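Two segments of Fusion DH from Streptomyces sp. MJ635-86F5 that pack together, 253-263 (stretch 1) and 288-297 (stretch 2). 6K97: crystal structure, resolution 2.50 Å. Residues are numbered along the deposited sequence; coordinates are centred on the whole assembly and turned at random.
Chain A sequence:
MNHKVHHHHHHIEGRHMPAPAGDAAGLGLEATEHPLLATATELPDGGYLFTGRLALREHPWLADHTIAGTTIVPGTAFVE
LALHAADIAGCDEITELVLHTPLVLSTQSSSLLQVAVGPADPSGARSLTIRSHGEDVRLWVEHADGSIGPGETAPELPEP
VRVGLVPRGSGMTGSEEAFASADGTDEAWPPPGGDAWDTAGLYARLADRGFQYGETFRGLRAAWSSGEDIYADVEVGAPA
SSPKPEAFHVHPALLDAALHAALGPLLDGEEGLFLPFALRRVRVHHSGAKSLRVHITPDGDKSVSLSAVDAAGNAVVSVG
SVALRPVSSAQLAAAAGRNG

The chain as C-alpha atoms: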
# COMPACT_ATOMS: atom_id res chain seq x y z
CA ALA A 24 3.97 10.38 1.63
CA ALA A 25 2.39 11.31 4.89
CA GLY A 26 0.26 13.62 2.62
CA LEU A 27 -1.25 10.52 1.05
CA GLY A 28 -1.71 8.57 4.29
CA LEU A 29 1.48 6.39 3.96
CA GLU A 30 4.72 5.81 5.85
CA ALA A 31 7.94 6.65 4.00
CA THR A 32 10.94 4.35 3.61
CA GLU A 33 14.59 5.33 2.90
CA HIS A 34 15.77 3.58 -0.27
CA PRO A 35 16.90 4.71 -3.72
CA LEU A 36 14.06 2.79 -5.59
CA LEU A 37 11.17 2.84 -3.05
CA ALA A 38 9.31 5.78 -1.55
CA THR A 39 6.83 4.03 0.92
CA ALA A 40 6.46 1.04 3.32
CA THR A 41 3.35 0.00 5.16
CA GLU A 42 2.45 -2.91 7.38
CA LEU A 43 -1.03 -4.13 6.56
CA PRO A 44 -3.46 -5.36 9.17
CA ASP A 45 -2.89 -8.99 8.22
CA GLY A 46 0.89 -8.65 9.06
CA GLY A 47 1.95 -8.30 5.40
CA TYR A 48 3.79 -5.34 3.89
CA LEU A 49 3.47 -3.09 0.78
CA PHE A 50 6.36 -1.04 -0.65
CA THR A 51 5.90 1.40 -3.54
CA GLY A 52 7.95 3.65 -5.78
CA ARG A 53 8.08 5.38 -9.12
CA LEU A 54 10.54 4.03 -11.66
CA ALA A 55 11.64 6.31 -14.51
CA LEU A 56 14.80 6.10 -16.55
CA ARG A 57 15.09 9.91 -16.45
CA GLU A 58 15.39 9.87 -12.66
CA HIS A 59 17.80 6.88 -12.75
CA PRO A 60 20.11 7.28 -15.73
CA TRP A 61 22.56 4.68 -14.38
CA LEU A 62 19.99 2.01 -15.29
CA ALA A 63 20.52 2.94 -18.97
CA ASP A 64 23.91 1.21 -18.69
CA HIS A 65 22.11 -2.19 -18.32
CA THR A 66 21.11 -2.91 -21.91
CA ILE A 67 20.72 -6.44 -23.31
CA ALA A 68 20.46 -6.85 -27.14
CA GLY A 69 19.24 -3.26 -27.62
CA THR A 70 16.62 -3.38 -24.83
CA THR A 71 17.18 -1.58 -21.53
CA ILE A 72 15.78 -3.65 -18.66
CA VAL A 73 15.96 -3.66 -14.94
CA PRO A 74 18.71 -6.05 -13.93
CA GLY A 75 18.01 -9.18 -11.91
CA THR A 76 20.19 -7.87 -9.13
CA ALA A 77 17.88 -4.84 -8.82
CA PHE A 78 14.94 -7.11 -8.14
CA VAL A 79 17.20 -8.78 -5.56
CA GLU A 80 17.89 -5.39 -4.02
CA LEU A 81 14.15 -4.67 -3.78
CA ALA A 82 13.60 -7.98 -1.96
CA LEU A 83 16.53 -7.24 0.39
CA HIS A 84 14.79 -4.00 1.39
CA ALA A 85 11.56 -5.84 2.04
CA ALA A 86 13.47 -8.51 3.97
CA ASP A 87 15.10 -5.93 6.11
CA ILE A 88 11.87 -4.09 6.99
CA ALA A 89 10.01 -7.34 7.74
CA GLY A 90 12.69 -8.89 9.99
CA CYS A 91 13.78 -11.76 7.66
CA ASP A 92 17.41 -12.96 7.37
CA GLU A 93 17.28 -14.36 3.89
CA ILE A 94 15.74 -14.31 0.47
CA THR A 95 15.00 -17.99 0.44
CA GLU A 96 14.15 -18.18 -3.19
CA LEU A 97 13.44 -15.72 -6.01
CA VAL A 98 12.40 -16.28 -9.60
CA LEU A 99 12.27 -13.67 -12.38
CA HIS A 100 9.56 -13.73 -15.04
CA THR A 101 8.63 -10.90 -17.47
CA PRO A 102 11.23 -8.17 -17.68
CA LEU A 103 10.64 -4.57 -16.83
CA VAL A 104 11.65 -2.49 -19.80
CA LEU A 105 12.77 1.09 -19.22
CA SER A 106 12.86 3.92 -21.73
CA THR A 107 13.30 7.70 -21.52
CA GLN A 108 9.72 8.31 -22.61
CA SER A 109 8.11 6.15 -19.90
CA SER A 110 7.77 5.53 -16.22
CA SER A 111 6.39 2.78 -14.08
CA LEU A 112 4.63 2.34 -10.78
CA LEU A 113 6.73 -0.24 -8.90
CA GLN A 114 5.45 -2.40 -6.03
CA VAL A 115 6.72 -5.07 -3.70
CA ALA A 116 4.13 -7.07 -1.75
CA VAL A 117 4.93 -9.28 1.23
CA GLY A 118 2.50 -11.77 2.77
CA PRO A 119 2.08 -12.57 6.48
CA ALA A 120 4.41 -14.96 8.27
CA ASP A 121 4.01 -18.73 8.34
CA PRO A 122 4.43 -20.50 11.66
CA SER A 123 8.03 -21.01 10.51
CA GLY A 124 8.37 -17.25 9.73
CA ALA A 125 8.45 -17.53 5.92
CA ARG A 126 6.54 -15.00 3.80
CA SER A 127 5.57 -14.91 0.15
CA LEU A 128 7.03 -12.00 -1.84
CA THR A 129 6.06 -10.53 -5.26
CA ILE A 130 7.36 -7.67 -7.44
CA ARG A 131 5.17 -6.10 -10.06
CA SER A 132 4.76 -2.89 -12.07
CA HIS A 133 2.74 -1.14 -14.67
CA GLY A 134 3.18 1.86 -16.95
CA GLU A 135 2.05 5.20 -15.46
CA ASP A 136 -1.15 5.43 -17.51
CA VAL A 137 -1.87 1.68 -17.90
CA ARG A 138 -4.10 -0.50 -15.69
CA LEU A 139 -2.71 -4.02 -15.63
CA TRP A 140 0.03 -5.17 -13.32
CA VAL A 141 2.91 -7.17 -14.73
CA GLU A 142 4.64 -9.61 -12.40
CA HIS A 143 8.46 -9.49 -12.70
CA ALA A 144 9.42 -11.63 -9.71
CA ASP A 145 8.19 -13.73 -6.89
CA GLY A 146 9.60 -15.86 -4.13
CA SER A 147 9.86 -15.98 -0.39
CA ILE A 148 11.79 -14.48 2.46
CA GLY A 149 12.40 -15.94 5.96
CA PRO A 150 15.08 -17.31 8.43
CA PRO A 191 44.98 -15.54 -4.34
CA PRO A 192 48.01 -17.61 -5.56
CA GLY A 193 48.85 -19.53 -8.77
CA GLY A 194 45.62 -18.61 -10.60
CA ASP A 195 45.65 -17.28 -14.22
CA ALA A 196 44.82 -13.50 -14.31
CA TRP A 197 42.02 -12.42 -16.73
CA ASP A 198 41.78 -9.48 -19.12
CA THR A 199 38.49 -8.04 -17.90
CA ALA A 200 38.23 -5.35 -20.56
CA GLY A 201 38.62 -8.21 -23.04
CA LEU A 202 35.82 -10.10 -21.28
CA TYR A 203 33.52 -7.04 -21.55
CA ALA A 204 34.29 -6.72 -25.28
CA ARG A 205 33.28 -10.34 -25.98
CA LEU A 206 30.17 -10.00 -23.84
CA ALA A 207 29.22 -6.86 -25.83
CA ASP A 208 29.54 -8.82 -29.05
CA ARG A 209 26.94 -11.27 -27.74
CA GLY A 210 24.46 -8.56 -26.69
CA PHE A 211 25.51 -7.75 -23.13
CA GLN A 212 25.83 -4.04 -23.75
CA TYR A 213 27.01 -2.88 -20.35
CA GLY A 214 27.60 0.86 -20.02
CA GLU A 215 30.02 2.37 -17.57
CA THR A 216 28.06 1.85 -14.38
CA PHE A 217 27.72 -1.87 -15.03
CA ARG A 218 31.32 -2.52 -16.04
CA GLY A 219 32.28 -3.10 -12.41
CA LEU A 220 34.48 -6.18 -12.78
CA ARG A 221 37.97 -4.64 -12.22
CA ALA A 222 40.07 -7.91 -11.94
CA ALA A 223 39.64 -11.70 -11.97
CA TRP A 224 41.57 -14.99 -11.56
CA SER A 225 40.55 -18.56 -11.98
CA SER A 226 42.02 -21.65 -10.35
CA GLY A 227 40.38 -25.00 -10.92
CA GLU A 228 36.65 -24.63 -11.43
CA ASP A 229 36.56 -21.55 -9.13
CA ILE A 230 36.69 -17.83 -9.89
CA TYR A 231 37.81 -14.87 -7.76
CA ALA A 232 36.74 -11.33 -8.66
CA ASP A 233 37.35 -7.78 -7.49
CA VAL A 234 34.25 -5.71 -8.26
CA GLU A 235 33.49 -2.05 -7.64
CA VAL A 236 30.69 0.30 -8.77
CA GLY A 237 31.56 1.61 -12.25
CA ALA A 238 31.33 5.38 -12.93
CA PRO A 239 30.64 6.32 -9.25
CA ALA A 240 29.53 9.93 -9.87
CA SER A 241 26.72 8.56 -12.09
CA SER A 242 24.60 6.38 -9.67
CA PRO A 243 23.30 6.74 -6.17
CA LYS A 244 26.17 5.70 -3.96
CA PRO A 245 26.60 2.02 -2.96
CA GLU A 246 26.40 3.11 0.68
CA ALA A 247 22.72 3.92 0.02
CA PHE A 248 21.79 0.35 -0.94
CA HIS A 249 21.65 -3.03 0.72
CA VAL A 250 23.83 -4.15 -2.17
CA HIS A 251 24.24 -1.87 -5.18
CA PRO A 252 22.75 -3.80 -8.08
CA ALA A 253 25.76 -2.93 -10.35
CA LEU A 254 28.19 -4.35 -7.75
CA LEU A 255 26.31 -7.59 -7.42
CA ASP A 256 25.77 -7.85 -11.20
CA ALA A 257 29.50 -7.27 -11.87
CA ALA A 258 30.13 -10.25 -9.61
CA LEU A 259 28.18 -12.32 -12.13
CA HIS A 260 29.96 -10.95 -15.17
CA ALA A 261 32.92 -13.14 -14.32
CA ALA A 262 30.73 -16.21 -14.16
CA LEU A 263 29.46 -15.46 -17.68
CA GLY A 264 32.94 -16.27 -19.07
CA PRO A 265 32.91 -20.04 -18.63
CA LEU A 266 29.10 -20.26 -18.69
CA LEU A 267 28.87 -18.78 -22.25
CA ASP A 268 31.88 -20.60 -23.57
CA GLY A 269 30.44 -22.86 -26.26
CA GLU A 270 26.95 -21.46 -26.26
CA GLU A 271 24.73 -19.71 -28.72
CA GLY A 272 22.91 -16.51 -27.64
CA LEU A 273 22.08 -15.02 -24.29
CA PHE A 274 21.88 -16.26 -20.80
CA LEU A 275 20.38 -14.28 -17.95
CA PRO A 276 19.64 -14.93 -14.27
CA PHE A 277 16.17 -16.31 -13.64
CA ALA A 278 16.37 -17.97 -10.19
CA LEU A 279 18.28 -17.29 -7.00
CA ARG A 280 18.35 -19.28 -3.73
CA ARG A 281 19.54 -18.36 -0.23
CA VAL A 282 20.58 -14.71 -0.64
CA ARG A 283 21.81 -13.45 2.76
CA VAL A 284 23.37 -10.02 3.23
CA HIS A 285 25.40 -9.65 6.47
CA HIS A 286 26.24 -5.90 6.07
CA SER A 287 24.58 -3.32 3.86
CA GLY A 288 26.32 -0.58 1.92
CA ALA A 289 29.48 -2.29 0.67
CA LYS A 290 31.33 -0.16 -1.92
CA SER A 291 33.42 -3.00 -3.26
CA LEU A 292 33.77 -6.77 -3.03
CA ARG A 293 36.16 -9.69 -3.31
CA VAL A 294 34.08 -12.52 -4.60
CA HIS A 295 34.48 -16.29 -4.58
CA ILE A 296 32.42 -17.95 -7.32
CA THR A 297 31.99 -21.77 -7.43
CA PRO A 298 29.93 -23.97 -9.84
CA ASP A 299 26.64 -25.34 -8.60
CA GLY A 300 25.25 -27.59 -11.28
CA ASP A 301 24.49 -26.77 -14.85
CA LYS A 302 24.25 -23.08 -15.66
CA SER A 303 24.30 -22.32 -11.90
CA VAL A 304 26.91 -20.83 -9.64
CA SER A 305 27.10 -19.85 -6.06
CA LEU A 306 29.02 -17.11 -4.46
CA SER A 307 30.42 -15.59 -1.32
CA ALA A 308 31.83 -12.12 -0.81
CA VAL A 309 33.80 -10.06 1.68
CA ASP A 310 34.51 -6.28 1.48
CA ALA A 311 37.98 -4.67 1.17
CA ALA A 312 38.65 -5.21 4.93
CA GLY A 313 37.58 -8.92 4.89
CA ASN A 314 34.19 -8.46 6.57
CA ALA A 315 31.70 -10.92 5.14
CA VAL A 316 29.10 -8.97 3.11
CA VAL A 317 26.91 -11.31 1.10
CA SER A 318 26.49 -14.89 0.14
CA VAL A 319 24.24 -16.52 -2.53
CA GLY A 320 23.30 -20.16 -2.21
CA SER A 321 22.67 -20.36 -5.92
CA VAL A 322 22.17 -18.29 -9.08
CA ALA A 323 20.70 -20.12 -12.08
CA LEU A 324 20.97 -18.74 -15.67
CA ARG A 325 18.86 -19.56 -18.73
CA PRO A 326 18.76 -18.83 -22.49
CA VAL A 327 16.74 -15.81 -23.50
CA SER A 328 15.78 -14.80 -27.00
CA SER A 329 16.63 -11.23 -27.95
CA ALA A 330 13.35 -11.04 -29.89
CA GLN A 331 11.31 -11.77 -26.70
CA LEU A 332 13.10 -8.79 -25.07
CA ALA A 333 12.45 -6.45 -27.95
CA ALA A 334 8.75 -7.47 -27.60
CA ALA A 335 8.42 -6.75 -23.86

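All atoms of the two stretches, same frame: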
# COMPACT_ATOMS: atom_id res chain seq x y z
N ALA A 253 24.57 -2.86 -9.45
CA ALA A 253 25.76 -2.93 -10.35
C ALA A 253 26.94 -3.73 -9.74
O ALA A 253 27.66 -4.45 -10.45
CB ALA A 253 26.24 -1.53 -10.71
N LEU A 254 27.09 -3.65 -8.43
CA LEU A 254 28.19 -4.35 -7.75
C LEU A 254 27.91 -5.82 -7.78
O LEU A 254 28.74 -6.67 -8.24
CB LEU A 254 28.28 -3.85 -6.36
CG LEU A 254 29.39 -4.17 -5.42
CD1 LEU A 254 30.71 -3.69 -5.98
CD2 LEU A 254 29.08 -3.45 -4.10
N LEU A 255 26.69 -6.17 -7.41
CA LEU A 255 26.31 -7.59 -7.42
C LEU A 255 26.28 -8.14 -8.83
O LEU A 255 26.74 -9.25 -9.06
CB LEU A 255 24.98 -7.78 -6.76
CG LEU A 255 24.63 -9.26 -6.53
CD1 LEU A 255 25.56 -9.93 -5.55
CD2 LEU A 255 23.23 -9.30 -5.95
N ASP A 256 25.77 -7.37 -9.80
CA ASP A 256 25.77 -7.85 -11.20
C ASP A 256 27.20 -8.05 -11.73
O ASP A 256 27.45 -8.97 -12.49
CB ASP A 256 25.02 -6.87 -12.10
CG ASP A 256 24.62 -7.47 -13.43
OD1 ASP A 256 23.95 -8.50 -13.46
OD2 ASP A 256 24.92 -6.84 -14.47
N ALA A 257 28.13 -7.16 -11.36
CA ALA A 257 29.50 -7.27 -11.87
C ALA A 257 30.17 -8.54 -11.36
O ALA A 257 30.96 -9.17 -12.07
CB ALA A 257 30.31 -6.08 -11.48
N ALA A 258 29.75 -8.95 -10.17
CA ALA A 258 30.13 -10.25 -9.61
C ALA A 258 29.66 -11.42 -10.42
O ALA A 258 30.27 -12.46 -10.35
CB ALA A 258 29.60 -10.38 -8.20
N LEU A 259 28.59 -11.27 -11.20
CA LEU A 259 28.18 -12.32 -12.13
C LEU A 259 28.86 -12.24 -13.47
O LEU A 259 28.81 -13.21 -14.24
CB LEU A 259 26.65 -12.29 -12.39
CG LEU A 259 25.74 -12.33 -11.17
CD1 LEU A 259 24.28 -12.36 -11.60
CD2 LEU A 259 26.11 -13.50 -10.28
N HIS A 260 29.40 -11.07 -13.83
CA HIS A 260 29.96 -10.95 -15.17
C HIS A 260 31.09 -11.96 -15.34
O HIS A 260 31.20 -12.66 -16.36
CB HIS A 260 30.40 -9.52 -15.44
CG HIS A 260 29.26 -8.53 -15.41
ND1 HIS A 260 29.46 -7.18 -15.24
CD2 HIS A 260 27.92 -8.70 -15.54
CE1 HIS A 260 28.29 -6.57 -15.27
NE2 HIS A 260 27.35 -7.47 -15.45
N ALA A 261 31.88 -12.13 -14.29
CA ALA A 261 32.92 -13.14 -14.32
C ALA A 261 32.36 -14.52 -14.61
O ALA A 261 32.93 -15.27 -15.39
CB ALA A 261 33.69 -13.15 -13.02
N ALA A 262 31.27 -14.86 -13.99
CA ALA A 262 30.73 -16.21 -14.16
C ALA A 262 30.29 -16.44 -15.61
O ALA A 262 30.34 -17.56 -16.08
CB ALA A 262 29.59 -16.49 -13.20
N LEU A 263 29.89 -15.37 -16.29
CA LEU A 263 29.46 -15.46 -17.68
C LEU A 263 30.57 -15.94 -18.60
O LEU A 263 30.27 -16.44 -19.64
CB LEU A 263 28.96 -14.13 -18.23
CG LEU A 263 27.70 -13.57 -17.59
CD1 LEU A 263 27.47 -12.17 -18.12
CD2 LEU A 263 26.50 -14.48 -17.85
N GLY A 288 25.45 -1.70 2.27
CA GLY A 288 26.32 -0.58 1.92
C GLY A 288 27.73 -0.85 1.44
O GLY A 288 28.47 0.08 1.26
N ALA A 289 28.12 -2.08 1.14
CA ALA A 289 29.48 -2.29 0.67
C ALA A 289 29.76 -1.53 -0.63
O ALA A 289 28.90 -1.46 -1.49
CB ALA A 289 29.77 -3.75 0.46
N LYS A 290 30.96 -0.92 -0.73
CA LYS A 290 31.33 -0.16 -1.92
C LYS A 290 32.11 -1.00 -2.91
O LYS A 290 32.09 -0.74 -4.11
CB LYS A 290 32.05 1.12 -1.55
CG LYS A 290 33.54 1.02 -1.35
CD LYS A 290 34.14 2.42 -1.32
CE LYS A 290 35.63 2.41 -1.59
NZ LYS A 290 35.95 3.50 -2.54
N SER A 291 32.75 -2.04 -2.40
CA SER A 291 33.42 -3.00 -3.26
C SER A 291 33.48 -4.39 -2.63
O SER A 291 33.20 -4.55 -1.45
CB SER A 291 34.82 -2.51 -3.61
OG SER A 291 35.66 -2.55 -2.52
N LEU A 292 33.85 -5.38 -3.43
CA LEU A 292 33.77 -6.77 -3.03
C LEU A 292 34.87 -7.65 -3.63
O LEU A 292 35.27 -7.45 -4.76
CB LEU A 292 32.44 -7.33 -3.48
CG LEU A 292 31.14 -6.74 -2.92
CD1 LEU A 292 30.01 -7.54 -3.49
CD2 LEU A 292 31.03 -6.82 -1.42
N ARG A 293 35.37 -8.59 -2.83
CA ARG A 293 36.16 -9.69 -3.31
C ARG A 293 35.25 -10.89 -3.26
O ARG A 293 34.69 -11.23 -2.20
CB ARG A 293 37.40 -9.93 -2.44
CG ARG A 293 38.34 -8.72 -2.33
CD ARG A 293 39.76 -9.15 -1.96
NE ARG A 293 40.19 -10.28 -2.81
CZ ARG A 293 40.98 -10.22 -3.87
NH1 ARG A 293 41.53 -9.08 -4.26
NH2 ARG A 293 41.23 -11.33 -4.53
N VAL A 294 35.12 -11.55 -4.40
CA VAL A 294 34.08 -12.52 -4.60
C VAL A 294 34.60 -13.90 -4.96
O VAL A 294 35.37 -14.05 -5.89
CB VAL A 294 33.21 -12.02 -5.74
CG1 VAL A 294 32.14 -13.03 -6.07
CG2 VAL A 294 32.56 -10.72 -5.35
N HIS A 295 34.14 -14.91 -4.25
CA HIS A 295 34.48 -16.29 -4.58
C HIS A 295 33.28 -16.89 -5.28
O HIS A 295 32.18 -16.98 -4.70
CB HIS A 295 34.83 -17.06 -3.29
CG HIS A 295 35.33 -18.46 -3.51
ND1 HIS A 295 35.64 -19.30 -2.46
CD2 HIS A 295 35.56 -19.17 -4.64
CE1 HIS A 295 36.05 -20.47 -2.93
NE2 HIS A 295 36.02 -20.41 -4.25
N ILE A 296 33.47 -17.27 -6.54
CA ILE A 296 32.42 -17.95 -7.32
C ILE A 296 32.76 -19.40 -7.53
O ILE A 296 33.87 -19.70 -7.97
CB ILE A 296 32.30 -17.30 -8.71
CG1 ILE A 296 32.08 -15.80 -8.54
CG2 ILE A 296 31.14 -17.93 -9.52
CD1 ILE A 296 32.12 -15.00 -9.82
N THR A 297 31.83 -20.30 -7.20
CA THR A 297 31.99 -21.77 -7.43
C THR A 297 30.80 -22.34 -8.22
O THR A 297 29.67 -21.87 -8.07
CB THR A 297 32.07 -22.56 -6.12
OG1 THR A 297 30.84 -22.41 -5.40
CG2 THR A 297 33.20 -22.02 -5.23

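A helix laid against a β-strand is held mainly by close packing of apolar side chains, and the pairing of 253-263 with 288-297 is a compact example. The helix and strand 291-297 run in nearly the same direction, at 28°, with their axes 9.1 Å apart at closest approach. No hydrogen bond crosses the contact; the helix makes backbone hydrogen bonds along its own length. The side-chain pairs that meet are apolar, and some methyls also rest against backbone carbonyls.

Strand alternation sets the pattern. Leu292, Val294 and Ile296 point toward the helix, whereas Arg293, His295 and Thr297 stay out of its reach. The helix answers with Leu254, Ala258 and Ala262, which recur every four residues, about one turn, and Ala261 joins them on the same side.

Leu254 is the large residue among these four, and its rotamer (chi1 t, chi2 p) spreads both methyls over the start of stretch 2. Leu254 CD2 lies 3.3 Å from Ala289 O and Leu254 CD1 3.9 Å from Ser291 CA, so the side chain packs against backbone as well as against Leu292, whose CD1 is 3.9 Å from Leu254 CG. Leu292, in the m, t conformation, turns CD1 rather than CD2 to Leu254.

Farther along, the helix side chains are only methyls and the strand supplies the bulk. Val294, with chi1 t, brings CG2 to 4.1 Å from Ala258 CB. Ile296, with chi1 m and chi2 t, extends CD1 to 4.0 Å from Ala261 CB and 3.2 Å from Ala258 O, a tight van der Waals approach to a carbonyl, while Ile296 CG2 sits 4.2 Å from Ala262 CB.

The polar chemistry of the helix lies off this contact: His260 NE2 donates to Asp256 OD2 at 2.7 Å, one turn back, joining two side chains that make no contact with the strand.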